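Local coordinates for protein disulfide-isomerase A4 (Rattus norvegicus, PDB 3EC3) that catalyses the rearrangement of disulfide bonds in proteins as an enzyme of the endoplasmic reticulum, and is represented here by its noncatalytic thioredoxin-like domains, at residues Lys9-Leu14 against Lys56-Phe61; Val27-Val32 against Gly74-Met79; Arg121-Asp126 against Glu177-Glu182; Tyr140-Ser145 against Phe171-Glu176. The protein carries 1 engineered substitution. One frame throughout, in Å; residues are numbered along the deposited sequence.

Contact 1: Lys9-Leu14 against Lys56-Phe61; sequences KEILTL and KFHHTF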
# COMPACT_ATOMS: atom_id res chain seq x y z
N LYS A 9 6.76 -18.52 4.19
CA LYS A 9 8.11 -19.01 3.91
C LYS A 9 9.11 -18.53 4.93
O LYS A 9 9.08 -17.37 5.34
CB LYS A 9 8.52 -18.57 2.45
CG LYS A 9 9.60 -19.39 1.85
CD LYS A 9 9.67 -19.20 0.31
CE LYS A 9 10.59 -20.22 -0.27
NZ LYS A 9 10.79 -20.08 -1.73
N GLU A 10 10.05 -19.40 5.35
CA GLU A 10 11.01 -18.96 6.37
C GLU A 10 12.05 -17.95 5.85
O GLU A 10 12.55 -18.07 4.71
CB GLU A 10 11.73 -20.15 7.06
CG GLU A 10 12.50 -19.76 8.33
CD GLU A 10 13.17 -20.97 9.05
OE1 GLU A 10 13.04 -22.08 8.52
OE2 GLU A 10 13.85 -20.80 10.09
N ILE A 11 12.36 -16.97 6.68
CA ILE A 11 13.43 -16.02 6.42
C ILE A 11 14.59 -16.53 7.23
O ILE A 11 14.42 -16.79 8.42
CB ILE A 11 13.01 -14.60 6.88
CG1 ILE A 11 12.01 -14.06 5.81
CG2 ILE A 11 14.28 -13.73 7.10
CD1 ILE A 11 11.74 -12.56 5.79
N LEU A 12 15.74 -16.73 6.59
CA LEU A 12 16.91 -17.29 7.25
C LEU A 12 17.86 -16.18 7.72
O LEU A 12 18.53 -16.34 8.74
CB LEU A 12 17.64 -18.29 6.35
CG LEU A 12 16.75 -19.33 5.69
CD1 LEU A 12 17.56 -20.11 4.66
CD2 LEU A 12 16.10 -20.20 6.75
N THR A 13 17.96 -15.08 6.99
CA THR A 13 18.99 -14.11 7.30
C THR A 13 18.44 -12.70 7.42
O THR A 13 17.36 -12.35 6.91
CB THR A 13 20.09 -14.08 6.23
OG1 THR A 13 19.52 -13.67 4.98
CG2 THR A 13 20.78 -15.45 6.08
N LEU A 14 19.24 -11.85 8.06
CA LEU A 14 18.88 -10.46 8.14
C LEU A 14 18.89 -9.85 6.73
O LEU A 14 18.04 -9.00 6.41
CB LEU A 14 19.86 -9.75 9.07
CG LEU A 14 19.36 -8.84 10.17
CD1 LEU A 14 20.51 -7.90 10.57
CD2 LEU A 14 18.15 -8.05 9.68
N LYS A 56 1.98 -12.38 0.03
CA LYS A 56 3.11 -13.27 0.34
C LYS A 56 3.37 -13.17 1.85
O LYS A 56 3.43 -12.04 2.38
CB LYS A 56 4.40 -12.81 -0.36
CG LYS A 56 4.39 -12.83 -1.92
CD LYS A 56 4.81 -14.18 -2.42
CE LYS A 56 3.62 -14.95 -2.95
NZ LYS A 56 4.04 -16.20 -3.66
N PHE A 57 3.59 -14.31 2.49
CA PHE A 57 3.85 -14.36 3.94
C PHE A 57 5.23 -14.94 4.28
O PHE A 57 5.68 -15.93 3.62
CB PHE A 57 2.76 -15.25 4.57
CG PHE A 57 1.39 -14.63 4.52
CD1 PHE A 57 0.58 -14.77 3.40
CD2 PHE A 57 0.91 -13.90 5.62
CE1 PHE A 57 -0.69 -14.19 3.36
CE2 PHE A 57 -0.38 -13.35 5.60
CZ PHE A 57 -1.17 -13.48 4.44
N HIS A 58 5.90 -14.38 5.29
CA HIS A 58 7.17 -14.89 5.73
C HIS A 58 7.11 -15.09 7.24
O HIS A 58 6.19 -14.54 7.89
CB HIS A 58 8.29 -13.93 5.40
CG HIS A 58 8.35 -13.59 3.94
ND1 HIS A 58 9.13 -14.29 3.05
CD2 HIS A 58 7.65 -12.69 3.21
CE1 HIS A 58 8.95 -13.79 1.83
NE2 HIS A 58 8.06 -12.81 1.90
N HIS A 59 8.06 -15.86 7.75
CA HIS A 59 8.17 -16.04 9.22
C HIS A 59 9.59 -16.20 9.62
O HIS A 59 10.44 -16.51 8.81
CB HIS A 59 7.34 -17.24 9.71
CG HIS A 59 7.79 -18.56 9.16
ND1 HIS A 59 7.33 -19.08 7.99
CD2 HIS A 59 8.67 -19.47 9.66
CE1 HIS A 59 7.88 -20.26 7.78
NE2 HIS A 59 8.69 -20.53 8.79
N THR A 60 9.88 -15.92 10.89
CA THR A 60 11.21 -16.17 11.37
C THR A 60 11.16 -16.61 12.83
O THR A 60 10.25 -16.20 13.58
CB THR A 60 12.11 -14.89 11.20
OG1 THR A 60 13.45 -15.22 11.56
CG2 THR A 60 11.64 -13.74 12.08
N PHE A 61 12.12 -17.43 13.22
CA PHE A 61 12.26 -17.78 14.62
C PHE A 61 13.57 -17.21 15.19
O PHE A 61 13.99 -17.60 16.28
CB PHE A 61 12.26 -19.31 14.77
CG PHE A 61 11.17 -19.99 14.02
CD1 PHE A 61 11.49 -20.95 13.05
CD2 PHE A 61 9.84 -19.67 14.25
CE1 PHE A 61 10.48 -21.61 12.33
CE2 PHE A 61 8.79 -20.33 13.53
CZ PHE A 61 9.12 -21.28 12.58
O HOH W 1 11.40 -15.87 2.82
O HOH W 2 9.92 -23.03 9.02
O HOH W 3 14.06 -18.72 11.47

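Contact 2: Val27-Val32 against Gly74-Met79; sequences VVILGV and GKLVLM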
# COMPACT_ATOMS: atom_id res chain seq x y z
N VAL A 27 3.75 -5.07 0.52
CA VAL A 27 3.81 -5.20 1.99
C VAL A 27 4.64 -6.46 2.34
O VAL A 27 4.47 -7.53 1.70
CB VAL A 27 2.39 -5.15 2.65
CG1 VAL A 27 1.46 -6.30 2.18
CG2 VAL A 27 2.49 -5.11 4.21
N VAL A 28 5.56 -6.30 3.29
CA VAL A 28 6.32 -7.37 3.87
C VAL A 28 5.58 -7.83 5.14
O VAL A 28 5.46 -7.05 6.10
CB VAL A 28 7.70 -6.86 4.29
CG1 VAL A 28 8.53 -8.00 4.95
CG2 VAL A 28 8.44 -6.21 3.05
N ILE A 29 5.12 -9.08 5.13
CA ILE A 29 4.38 -9.61 6.23
C ILE A 29 5.24 -10.67 6.91
O ILE A 29 5.64 -11.67 6.28
CB ILE A 29 3.05 -10.23 5.75
CG1 ILE A 29 2.23 -9.19 4.95
CG2 ILE A 29 2.26 -10.72 6.92
CD1 ILE A 29 1.05 -9.86 4.16
N LEU A 30 5.55 -10.42 8.18
CA LEU A 30 6.52 -11.23 8.90
C LEU A 30 6.00 -11.72 10.23
O LEU A 30 5.85 -10.92 11.17
CB LEU A 30 7.77 -10.42 9.14
CG LEU A 30 8.89 -11.28 9.75
CD1 LEU A 30 9.28 -12.45 8.90
CD2 LEU A 30 10.11 -10.38 9.99
N GLY A 31 5.85 -13.03 10.35
CA GLY A 31 5.54 -13.65 11.66
C GLY A 31 6.82 -13.89 12.44
O GLY A 31 7.74 -14.57 11.94
N VAL A 32 6.90 -13.40 13.68
CA VAL A 32 8.14 -13.58 14.47
C VAL A 32 7.78 -14.43 15.68
O VAL A 32 7.10 -13.94 16.59
CB VAL A 32 8.69 -12.22 14.95
CG1 VAL A 32 10.01 -12.39 15.79
CG2 VAL A 32 8.93 -11.23 13.74
N GLY A 74 6.70 -13.57 19.16
CA GLY A 74 5.26 -13.74 19.33
C GLY A 74 4.50 -12.59 18.72
O GLY A 74 3.54 -12.08 19.31
N LYS A 75 4.94 -12.16 17.54
CA LYS A 75 4.38 -10.99 16.90
C LYS A 75 4.15 -11.19 15.39
O LYS A 75 4.88 -11.90 14.70
CB LYS A 75 5.33 -9.77 17.07
CG LYS A 75 5.81 -9.46 18.52
CD LYS A 75 4.74 -8.82 19.34
CE LYS A 75 5.22 -8.54 20.76
NZ LYS A 75 4.02 -8.50 21.64
N LEU A 76 3.16 -10.48 14.86
CA LEU A 76 3.02 -10.34 13.44
C LEU A 76 3.48 -8.90 13.11
O LEU A 76 3.00 -7.94 13.73
CB LEU A 76 1.54 -10.51 13.12
CG LEU A 76 0.95 -10.63 11.72
CD1 LEU A 76 -0.17 -9.63 11.47
CD2 LEU A 76 1.98 -10.80 10.57
N VAL A 77 4.39 -8.73 12.14
CA VAL A 77 4.98 -7.43 11.87
C VAL A 77 4.69 -7.18 10.39
O VAL A 77 4.95 -8.05 9.56
CB VAL A 77 6.50 -7.44 12.13
CG1 VAL A 77 7.11 -6.11 11.75
CG2 VAL A 77 6.82 -7.82 13.62
N LEU A 78 4.16 -6.01 10.07
CA LEU A 78 3.93 -5.63 8.68
C LEU A 78 4.74 -4.38 8.43
O LEU A 78 4.64 -3.39 9.22
CB LEU A 78 2.46 -5.33 8.42
CG LEU A 78 1.61 -6.49 7.87
CD1 LEU A 78 1.26 -7.35 9.00
CD2 LEU A 78 0.31 -5.91 7.19
N MSE A 79 5.52 -4.41 7.36
CA MSE A 79 6.36 -3.30 7.01
C MSE A 79 6.20 -3.01 5.53
O MSE A 79 5.85 -3.90 4.75
CB MSE A 79 7.80 -3.64 7.32
CG MSE A 79 8.05 -3.84 8.79
SE MSE A 79 9.89 -4.43 9.09
CE MSE A 79 9.65 -6.30 8.59

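Contact 3: Arg121-Asp126 against Glu177-Glu182; sequences RKTSND and EDYATE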
# COMPACT_ATOMS: atom_id res chain seq x y z
N ARG A 121 -0.45 1.97 -7.55
CA ARG A 121 -1.53 1.20 -8.19
C ARG A 121 -1.05 0.82 -9.58
O ARG A 121 -0.65 1.67 -10.36
CB ARG A 121 -2.82 2.02 -8.23
CG ARG A 121 -3.97 1.36 -9.04
CD ARG A 121 -5.07 2.39 -9.11
NE ARG A 121 -6.26 1.96 -9.84
CZ ARG A 121 -6.66 2.51 -10.98
NH1 ARG A 121 -7.78 2.10 -11.55
NH2 ARG A 121 -5.95 3.49 -11.55
N LYS A 122 -1.08 -0.48 -9.86
CA LYS A 122 -0.55 -1.04 -11.08
C LYS A 122 -1.64 -1.88 -11.70
O LYS A 122 -2.41 -2.50 -11.00
CB LYS A 122 0.62 -1.96 -10.73
CG LYS A 122 1.86 -1.23 -10.29
CD LYS A 122 3.05 -2.15 -10.26
CE LYS A 122 3.11 -2.93 -8.98
NZ LYS A 122 4.53 -3.30 -8.72
N THR A 123 -1.71 -1.92 -13.03
CA THR A 123 -2.64 -2.85 -13.68
C THR A 123 -2.48 -4.31 -13.17
O THR A 123 -3.45 -5.07 -13.15
CB THR A 123 -2.55 -2.80 -15.24
OG1 THR A 123 -1.19 -3.00 -15.66
CG2 THR A 123 -3.06 -1.47 -15.76
N SER A 124 -1.27 -4.68 -12.73
CA SER A 124 -1.04 -5.98 -12.10
C SER A 124 -1.55 -6.16 -10.64
O SER A 124 -1.70 -7.28 -10.16
CB SER A 124 0.44 -6.38 -12.22
OG SER A 124 1.28 -5.50 -11.50
N ASN A 125 -1.84 -5.07 -9.95
CA ASN A 125 -2.28 -5.19 -8.57
C ASN A 125 -3.61 -4.50 -8.28
O ASN A 125 -4.06 -4.48 -7.13
CB ASN A 125 -1.16 -4.71 -7.61
CG ASN A 125 -1.07 -3.16 -7.46
OD1 ASN A 125 -1.96 -2.41 -7.81
ND2 ASN A 125 0.05 -2.70 -6.94
N ASP A 126 -4.25 -3.90 -9.29
CA ASP A 126 -5.36 -3.03 -8.93
C ASP A 126 -6.61 -3.76 -8.41
O ASP A 126 -7.27 -3.27 -7.50
CB ASP A 126 -5.66 -1.93 -9.97
CG ASP A 126 -5.97 -2.46 -11.34
OD1 ASP A 126 -6.35 -3.65 -11.45
OD2 ASP A 126 -5.82 -1.67 -12.32
N GLU A 177 1.09 5.92 -18.53
CA GLU A 177 1.18 4.99 -19.69
C GLU A 177 0.50 3.66 -19.36
O GLU A 177 -0.33 3.17 -20.14
CB GLU A 177 2.64 4.71 -20.07
CG GLU A 177 3.30 5.73 -20.98
CD GLU A 177 4.36 5.13 -21.93
OE1 GLU A 177 4.28 3.92 -22.27
OE2 GLU A 177 5.28 5.87 -22.36
N ASP A 178 0.86 3.09 -18.20
CA ASP A 178 0.18 1.91 -17.64
C ASP A 178 -1.33 2.08 -17.71
O ASP A 178 -2.07 1.15 -18.09
CB ASP A 178 0.61 1.68 -16.17
CG ASP A 178 0.23 0.29 -15.64
OD1 ASP A 178 -0.06 -0.64 -16.45
OD2 ASP A 178 0.22 0.11 -14.41
N TYR A 179 -1.79 3.28 -17.38
CA TYR A 179 -3.24 3.55 -17.41
C TYR A 179 -3.69 4.47 -18.54
O TYR A 179 -4.65 5.24 -18.39
CB TYR A 179 -3.70 4.09 -16.05
CG TYR A 179 -3.74 3.00 -15.01
CD1 TYR A 179 -2.67 2.78 -14.15
CD2 TYR A 179 -4.87 2.19 -14.88
CE1 TYR A 179 -2.71 1.77 -13.18
CE2 TYR A 179 -4.92 1.17 -13.91
CZ TYR A 179 -3.84 0.97 -13.07
OH TYR A 179 -3.90 -0.04 -12.13
N ALA A 180 -3.00 4.40 -19.67
CA ALA A 180 -3.30 5.23 -20.85
C ALA A 180 -4.80 5.30 -21.19
O ALA A 180 -5.37 6.40 -21.35
CB ALA A 180 -2.49 4.76 -22.07
N THR A 181 -5.43 4.14 -21.28
CA THR A 181 -6.82 4.12 -21.71
C THR A 181 -7.79 4.53 -20.62
O THR A 181 -8.80 5.15 -20.91
CB THR A 181 -7.23 2.82 -22.51
OG1 THR A 181 -8.64 2.59 -22.36
CG2 THR A 181 -6.47 1.58 -22.03
N GLU A 182 -7.47 4.25 -19.35
CA GLU A 182 -8.21 4.82 -18.23
C GLU A 182 -8.15 6.36 -18.28
O GLU A 182 -9.17 7.02 -18.05
CB GLU A 182 -7.66 4.31 -16.89
CG GLU A 182 -8.44 4.80 -15.70
CD GLU A 182 -8.02 4.10 -14.45
OE1 GLU A 182 -8.68 3.11 -14.08
OE2 GLU A 182 -7.00 4.50 -13.86
O HOH W 4 0.97 2.20 -12.57

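Contact 4: Tyr140-Ser145 against Phe171-Glu176; sequences YSVDFS and FAIADE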
# COMPACT_ATOMS: atom_id res chain seq x y z
N TYR A 140 1.03 9.97 -13.32
CA TYR A 140 2.22 10.59 -13.86
C TYR A 140 3.22 9.54 -14.30
O TYR A 140 2.90 8.37 -14.38
CB TYR A 140 2.87 11.62 -12.90
CG TYR A 140 3.36 11.09 -11.55
CD1 TYR A 140 2.48 10.94 -10.47
CD2 TYR A 140 4.72 10.82 -11.34
CE1 TYR A 140 2.93 10.51 -9.23
CE2 TYR A 140 5.19 10.38 -10.10
CZ TYR A 140 4.27 10.23 -9.05
OH TYR A 140 4.71 9.83 -7.83
N SER A 141 4.45 9.95 -14.61
CA SER A 141 5.48 8.98 -14.99
C SER A 141 6.10 8.38 -13.73
O SER A 141 6.90 9.04 -13.06
CB SER A 141 6.54 9.65 -15.89
OG SER A 141 7.60 8.75 -16.16
N VAL A 142 5.73 7.14 -13.40
CA VAL A 142 6.14 6.54 -12.11
C VAL A 142 7.33 5.63 -12.35
O VAL A 142 7.23 4.70 -13.12
CB VAL A 142 4.95 5.74 -11.45
CG1 VAL A 142 5.43 4.97 -10.20
CG2 VAL A 142 3.83 6.72 -11.07
N ASP A 143 8.48 5.93 -11.73
CA ASP A 143 9.67 5.18 -12.05
C ASP A 143 10.57 5.21 -10.81
O ASP A 143 11.11 6.26 -10.45
CB ASP A 143 10.35 5.78 -13.31
CG ASP A 143 11.60 5.01 -13.73
OD1 ASP A 143 12.09 4.20 -12.91
OD2 ASP A 143 12.06 5.20 -14.88
N PHE A 144 10.70 4.04 -10.15
CA PHE A 144 11.47 3.94 -8.91
C PHE A 144 12.94 3.53 -9.13
O PHE A 144 13.68 3.24 -8.15
CB PHE A 144 10.78 2.95 -7.94
CG PHE A 144 9.48 3.49 -7.39
CD1 PHE A 144 8.26 3.05 -7.91
CD2 PHE A 144 9.50 4.41 -6.34
CE1 PHE A 144 7.03 3.59 -7.40
CE2 PHE A 144 8.30 4.96 -5.83
CZ PHE A 144 7.06 4.50 -6.36
N SER A 145 13.39 3.51 -10.39
CA SER A 145 14.79 3.18 -10.66
C SER A 145 15.68 4.32 -10.10
O SER A 145 15.21 5.45 -9.87
CB SER A 145 15.01 3.02 -12.20
OG SER A 145 14.91 4.33 -12.84
N PHE A 171 -5.52 6.47 -1.36
CA PHE A 171 -4.82 7.29 -2.37
C PHE A 171 -3.74 6.40 -2.97
O PHE A 171 -3.17 5.53 -2.27
CB PHE A 171 -4.13 8.48 -1.72
CG PHE A 171 -5.06 9.59 -1.22
CD1 PHE A 171 -5.89 9.41 -0.13
CD2 PHE A 171 -5.03 10.85 -1.83
CE1 PHE A 171 -6.71 10.46 0.34
CE2 PHE A 171 -5.86 11.90 -1.37
CZ PHE A 171 -6.69 11.71 -0.29
N ALA A 172 -3.49 6.59 -4.26
CA ALA A 172 -2.42 5.83 -4.92
C ALA A 172 -1.84 6.68 -6.03
O ALA A 172 -2.56 7.55 -6.61
CB ALA A 172 -2.97 4.52 -5.50
N ILE A 173 -0.57 6.45 -6.37
CA ILE A 173 -0.04 7.05 -7.59
C ILE A 173 -0.13 5.95 -8.67
O ILE A 173 -0.13 4.74 -8.35
CB ILE A 173 1.44 7.52 -7.40
CG1 ILE A 173 2.34 6.31 -7.13
CG2 ILE A 173 1.51 8.68 -6.33
CD1 ILE A 173 3.85 6.67 -7.15
N ALA A 174 -0.23 6.35 -9.93
CA ALA A 174 -0.42 5.40 -11.02
C ALA A 174 0.38 5.90 -12.22
O ALA A 174 0.48 7.11 -12.45
CB ALA A 174 -1.90 5.26 -11.39
N ASP A 175 0.99 4.97 -12.96
CA ASP A 175 1.75 5.38 -14.13
C ASP A 175 0.80 5.77 -15.28
O ASP A 175 -0.14 5.04 -15.57
CB ASP A 175 2.72 4.29 -14.59
CG ASP A 175 3.53 4.74 -15.77
OD1 ASP A 175 3.25 4.28 -16.89
OD2 ASP A 175 4.37 5.64 -15.62
N GLU A 176 1.05 6.91 -15.91
CA GLU A 176 0.09 7.45 -16.93
C GLU A 176 -0.00 6.60 -18.19
O GLU A 176 -1.07 6.57 -18.84
CB GLU A 176 0.40 8.91 -17.28
CG GLU A 176 1.81 9.14 -17.75
CD GLU A 176 2.17 10.62 -17.88
OE1 GLU A 176 1.28 11.49 -17.73
OE2 GLU A 176 3.36 10.92 -18.16
O HOH W 5 5.27 6.87 -17.80

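Contact 1: Lys9-Leu14 against Lys56-Phe61
His59 lays one face of its imidazole against the backbone of Glu10, whose CA sits off-centre over the ring. This is the close-packed part of the contact: His59 CE1 is 3.4 Å from Glu10 N, and His59 NE2 is 3.5 Å from Glu10 CB. The ring's other nitrogen, ND1, is hydrogen-bonded to Ser8 OG, which helps to set the ring's rotation. On the face of the sheet bearing His58, Ile11 CD1 meets His58 CB at 3.7 Å, with Phe20 of helix 14-23 touching both residues. Backbone bonds tie the two parallel strands together, among them Lys9 N to Phe57 O (2.9 Å) and Ile11 N to His59 O (2.9 Å). An alanine in place of His59 would probably leave Ser8 without this partner and the Glu10 backbone without its flat cover. The solvent side is looser. Glu10, extended with CG anti to the backbone N (chi1 -167°), relies on water there: one water donates to Glu10 OE2 at 2.5 Å and accepts from Phe61 N, while another, bonded to His59 NE2, donates only weakly to Glu10 OE1. A short edge strand beside a parallel neighbour forms the β1-β3 pairing of the thioredoxin fold.

Contact 2: Val27-Val32 against Gly74-Met79
Ile29 lies alongside both Leu78, its partner across the strands, and Leu76, and all three side chains point the same way from the sheet. Ile29 CG2 touches Leu76 CD2 at 3.7 Å, and Ile29 CG1 meets Leu78 CG at 4.0 Å. Val27 and Leu78, by contrast, cross obliquely, with Val27 CG2 3.8 Å from Leu78 CD2. Helix 103-113 packs on this face through Tyr109, Val110 and His113. An alanine at Leu78 would probably open a gap between Val27 and Ile29 and beneath His113. The other face carries Val28, Leu30, Val32, Val77 and selenomethionine Met79, and there Leu30, Val32 and Met79 pack on helix 63-69. Met79 bends at its last torsion (chi3 -78°), which puts CE 4.2 Å from Val28 CG1 and 4.3 Å from Leu30 CD2. Farther along, Val32 CG2 and Val77 CG2 meet at 4.0 Å. Backbone bonds join Val28 with Met79, Leu30 with Val77 and Val32 with Lys75, each pair in both directions. Val32 O also accepts from Gly74 N, and a positive phi of 96° suits that glycine. This is a G1 beta bulge, at the end where strand 75-79 begins, in the antiparallel β2-β4 pairing at the centre of a thioredoxin-fold sheet.

Contact 3: Arg121-Asp126 against Glu177-Glu182
Tyr179 is clasped between Arg121 and Thr123, one on each face of its ring. The Arg121 guanidinium lies flat on the phenol, the planes 11° apart, but displaced from the centre: CZ of Arg121 is 4.2 Å from the Tyr179 centroid in an off-centre cation-pi contact. Over the opposite face, the methyl carbon Thr123 CG2 stands 3.9 Å from the same centroid, a CH-pi contact. At the ring's edge, Tyr179 OH donates a short bond of 2.5 Å to Asp126 OD2, meeting it on the anti side and out of the carboxylate plane.

The next shell holds these groups in place. Arg121, its CG anti to the backbone N (chi1 173°) and the chain extended on to NE, faces Glu182 tip to tip, and the two flat groups are nearly coplanar, 6° apart. The grip is end-on: NH1 of Arg121 reaches Glu182 OE1 at 2.9 Å and NH2 reaches Glu182 OE2 at 2.7 Å, both on syn lone pairs. Tyr139 is a second partner of OE2. Asp178 holds Thr123 with both oxygens, OD1 taking the hydroxyl OG1 of Thr123 at 2.7 Å and OD2 its backbone N at 3.1 Å; a water links OD2 to Arg121 O.

Farther out, Asn125 OD1 accepts from Lys122 N, and Lys122 NZ forms a salt bridge with Asp25 of the first thioredoxin-like domain. The type I turn from Glu177 to Ala180 presents Asp178 and Tyr179. The arrangement joins the loops that leave two neighbouring parallel strands, 118-121 and 170-175, at the C-terminal ends of β1 and β3 of a thioredoxin-fold sheet.

Contact 4: Tyr140-Ser145 against Phe171-Glu176
Tyr140 and Ile173 both start from the crowded position, CG of Tyr140 (chi1 62°) and CG1 of Ile173 (chi1 64°) each lying between backbone N and carbonyl carbon. The setting is the thioredoxin fold, where strands 135-140 and 170-175 run parallel as β2 and β3. In catalytic relatives the redox-active cysteines follow β2; here the segment leaving that strand contains none, as befits a noncatalytic domain.

Although the Tyr140 CB points away from strand 170-175, the ring turns back and brings its edge to Ile173, CE1 of Tyr140 lying 3.7 Å from Ile173 CG2. Its hydroxyl is hydrogen-bonded to Thr152 O, on helix 149-163. Val142 places CG2 over the centre of one face of that ring, while its other methyl carbon, CG1, touches Ile173 CD1 at 3.8 Å. Phe144 approaches the same isoleucine tip to tip, CZ 4.0 Å from Ile173 CD1. The Ile173 side chain thus gathers three side chains of the departing segment.

The bridge of Tyr140 with Asp175 ends the parallel ladder of these strands. Tyr140 N donates to Ala174 O at 3.0 Å, and Glu176 N returns a bond of 2.8 Å to Tyr140 O. A side chain then takes over from the sheet: Asp175 OD2 receives Val142 N at 3.0 Å on its anti lone pair, while its OD1 accepts from Asp178 N.

Farther along, Asp143 closes an Asx turn, its OD1 accepting from Ser145 N at 2.9 Å and, from the same face of the carboxylate, from Ser145 OG at 2.8 Å.

The four contacts fall into two pairs, one in each noncatalytic thioredoxin-like domain, b and b'. Contacts 1 and 2, their centres 9 Å apart, share the first sheet: strands 57-60 and 28-32 are neighbours, joined where Thr60 N meets Gly31 O at 2.7 Å. Contacts 3 and 4, centres 10 Å apart, meet through Arg121 N and Ile173 O on the second sheet. Between the pairs the centres lie about 26 to 31 Å apart, without touching. Along the chain contacts 1 and 2 alternate, whereas contact 4 falls wholly between the two segments of contact 3. Both sheets have the strand order 1-3-2-4-5, so the chain uses one topology twice, in series.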